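Protein of unknown function (DUF1255) (Acidithiobacillus ferrooxidans ATCC 23270, PDB 3EO6) is of uncharacterised function but belongs to the pyrimidine/purine nucleoside phosphorylase family of the cupin clan, and so may cleave nucleosides with phosphate. Local coordinates at residues Pro45-Ser51 / Gln90-Val96. Sequence-based numbering, arbitrary orientation.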
loop_
_atom_site.group_PDB
_atom_site.type_symbol
_atom_site.label_atom_id
_atom_site.label_comp_id
_atom_site.label_asym_id
_atom_site.label_seq_id
_atom_site.Cartn_x
_atom_site.Cartn_y
_atom_site.Cartn_z
ATOM N N PRO A 45 3.538 11.507 5.949
ATOM C CA PRO A 45 4.309 12.692 6.392
ATOM C C PRO A 45 4.801 12.568 7.843
ATOM O O PRO A 45 4.080 12.104 8.720
ATOM C CB PRO A 45 3.331 13.840 6.177
ATOM C CG PRO A 45 2.521 13.380 4.997
ATOM C CD PRO A 45 2.287 11.920 5.300
ATOM N N GLY A 46 6.025 13.011 8.047
ATOM C CA GLY A 46 6.720 12.915 9.331
ATOM C C GLY A 46 8.191 12.906 9.106
ATOM O O GLY A 46 8.660 13.175 7.991
ATOM N N VAL A 47 8.942 12.630 10.165
ATOM C CA VAL A 47 10.391 12.494 10.069
ATOM C C VAL A 47 10.770 11.200 10.794
ATOM O O VAL A 47 10.351 11.006 11.924
ATOM C CB VAL A 47 11.147 13.689 10.665
ATOM C CG1 VAL A 47 12.659 13.527 10.443
ATOM C CG2 VAL A 47 10.659 14.996 10.043
ATOM N N TYR A 48 11.580 10.379 10.142
ATOM C CA TYR A 48 11.836 9.019 10.591
ATOM C C TYR A 48 13.315 8.706 10.483
ATOM O O TYR A 48 13.926 8.954 9.455
ATOM C CB TYR A 48 11.052 8.010 9.716
ATOM C CG TYR A 48 9.613 8.365 9.551
ATOM C CD1 TYR A 48 8.673 7.973 10.486
ATOM C CD2 TYR A 48 9.200 9.157 8.512
ATOM C CE1 TYR A 48 7.329 8.344 10.339
ATOM C CE2 TYR A 48 7.882 9.536 8.366
ATOM C CZ TYR A 48 6.933 9.109 9.283
ATOM O OH TYR A 48 5.610 9.460 9.199
ATOM N N THR A 49 13.862 8.114 11.537
ATOM C CA THR A 49 15.233 7.642 11.516
ATOM C C THR A 49 15.223 6.156 11.219
ATOM O O THR A 49 14.578 5.390 11.946
ATOM C CB THR A 49 15.954 7.872 12.852
ATOM O OG1 THR A 49 15.789 9.222 13.243
ATOM C CG2 THR A 49 17.435 7.579 12.707
ATOM N N LEU A 50 15.843 5.779 10.116
ATOM C CA LEU A 50 15.816 4.450 9.545
ATOM C C LEU A 50 17.270 3.917 9.418
ATOM O O LEU A 50 18.257 4.673 9.561
ATOM C CB LEU A 50 15.149 4.519 8.163
ATOM C CG LEU A 50 13.771 5.169 8.153
ATOM C CD1 LEU A 50 13.265 5.453 6.755
ATOM C CD2 LEU A 50 12.794 4.312 8.969
ATOM N N SER A 51 17.391 2.606 9.190
ATOM C CA SER A 51 18.673 2.000 8.860
ATOM C C SER A 51 18.411 0.608 8.385
ATOM O O SER A 51 17.331 0.032 8.576
ATOM C CB SER A 51 19.677 1.975 10.036
ATOM O OG SER A 51 19.338 1.040 11.065
ATOM N N GLN A 90 24.020 2.742 8.719
ATOM C CA GLN A 90 24.029 4.155 9.051
ATOM C C GLN A 90 22.575 4.615 9.239
ATOM O O GLN A 90 21.668 4.183 8.503
ATOM C CB GLN A 90 24.777 4.972 7.992
ATOM C CG GLN A 90 24.321 4.827 6.570
ATOM C CD GLN A 90 23.250 5.790 6.115
ATOM O OE1 GLN A 90 23.102 6.920 6.655
ATOM N NE2 GLN A 90 22.541 5.413 5.078
ATOM N N SER A 91 22.358 5.422 10.258
ATOM C CA SER A 91 21.051 5.899 10.651
ATOM C C SER A 91 20.679 7.145 9.853
ATOM O O SER A 91 21.066 8.257 10.206
ATOM C CB SER A 91 21.013 6.149 12.138
ATOM O OG SER A 91 21.084 4.940 12.830
ATOM N N TYR A 92 19.934 6.973 8.761
ATOM C CA TYR A 92 19.507 8.023 7.892
ATOM C C TYR A 92 18.123 8.498 8.307
ATOM O O TYR A 92 17.402 7.791 9.007
ATOM C CB TYR A 92 19.530 7.592 6.428
ATOM C CG TYR A 92 18.630 6.438 6.034
ATOM C CD1 TYR A 92 19.043 5.126 6.180
ATOM C CD2 TYR A 92 17.394 6.660 5.460
ATOM C CE1 TYR A 92 18.260 4.074 5.748
ATOM C CE2 TYR A 92 16.601 5.619 5.011
ATOM C CZ TYR A 92 17.021 4.312 5.147
ATOM O OH TYR A 92 16.267 3.279 4.666
ATOM N N ARG A 93 17.765 9.695 7.902
ATOM C CA ARG A 93 16.414 10.209 8.091
ATOM C C ARG A 93 15.742 10.434 6.774
ATOM O O ARG A 93 16.350 10.879 5.798
ATOM C CB ARG A 93 16.426 11.493 8.898
ATOM C CG ARG A 93 16.681 11.279 10.385
ATOM C CD ARG A 93 17.043 12.568 11.060
ATOM N NE ARG A 93 17.002 12.537 12.509
ATOM C CZ ARG A 93 17.944 12.057 13.262
ATOM N NH1 ARG A 93 19.072 11.593 12.766
ATOM N NH2 ARG A 93 17.725 12.067 14.584
ATOM N N LEU A 94 14.444 10.172 6.752
ATOM C CA LEU A 94 13.551 10.641 5.708
ATOM C C LEU A 94 12.562 11.600 6.371
ATOM O O LEU A 94 11.815 11.236 7.266
ATOM C CB LEU A 94 12.773 9.501 5.035
ATOM C CG LEU A 94 13.611 8.529 4.222
ATOM C CD1 LEU A 94 12.765 7.375 3.726
ATOM C CD2 LEU A 94 14.269 9.239 3.030
ATOM N N GLU A 95 12.562 12.846 5.866
ATOM C CA GLU A 95 11.531 13.820 6.219
ATOM C C GLU A 95 10.568 13.859 5.047
ATOM O O GLU A 95 10.902 14.304 3.980
ATOM C CB GLU A 95 12.085 15.193 6.501
ATOM C CG GLU A 95 10.966 16.220 6.691
ATOM C CD GLU A 95 11.404 17.559 7.201
ATOM O OE1 GLU A 95 12.525 17.984 6.858
ATOM O OE2 GLU A 95 10.615 18.199 7.926
ATOM N N VAL A 96 9.380 13.331 5.292
ATOM C CA VAL A 96 8.379 13.199 4.276
ATOM C C VAL A 96 7.474 14.371 4.322
ATOM O O VAL A 96 6.801 14.606 5.359
ATOM C CB VAL A 96 7.567 11.895 4.467
ATOM C CG1 VAL A 96 6.445 11.783 3.455
ATOM C CG2 VAL A 96 8.507 10.697 4.326
#
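G46, Y48 and L50 each exchange a pair of backbone hydrogen bonds with V96, L94 and Y92 respectively, zipping strands 46-50 and 92-96 into an antiparallel ladder whose axes approach to 4.6 Å. The pairing illustrates how an outer strand is joined to the two-sheeted β-barrel expected of the cupin clan: 46-50 borders its four-stranded sheet, while 92-96 also bonds to strand 64-68. In the non-hydrogen-bonded pairs the chains draw together, and R93 CA comes within 3.1 Å of Y48 O in a CA-H...O contact. On the face that meets L43 of strand 37-43, the Y92 ring leans across toward strand 46-50 (chi1 62°, CG between backbone N and carbonyl carbon), bringing one face against L50. L50 CB sits 3.8 Å from the ring centroid, a CH-pi contact offset toward the rim. An alanine in place of Y92 would probably leave L50 CB without this aromatic cover and open a gap beside Y67, whose ring meets that of Y92. Farther along, in one of the two conformers of L50, its CD1 abuts L94 CD1 at 3.6 Å, and V96 CG2 reaches the edge of the Y48 ring, whose hydroxyl bonds to H44 O and R24. The other face carries V47 CG2 against the aliphatic chain of E95 and, beyond it, T49 and R93 side by side, with T49 OG1 3.5 Å above the centre of the guanidinium plane.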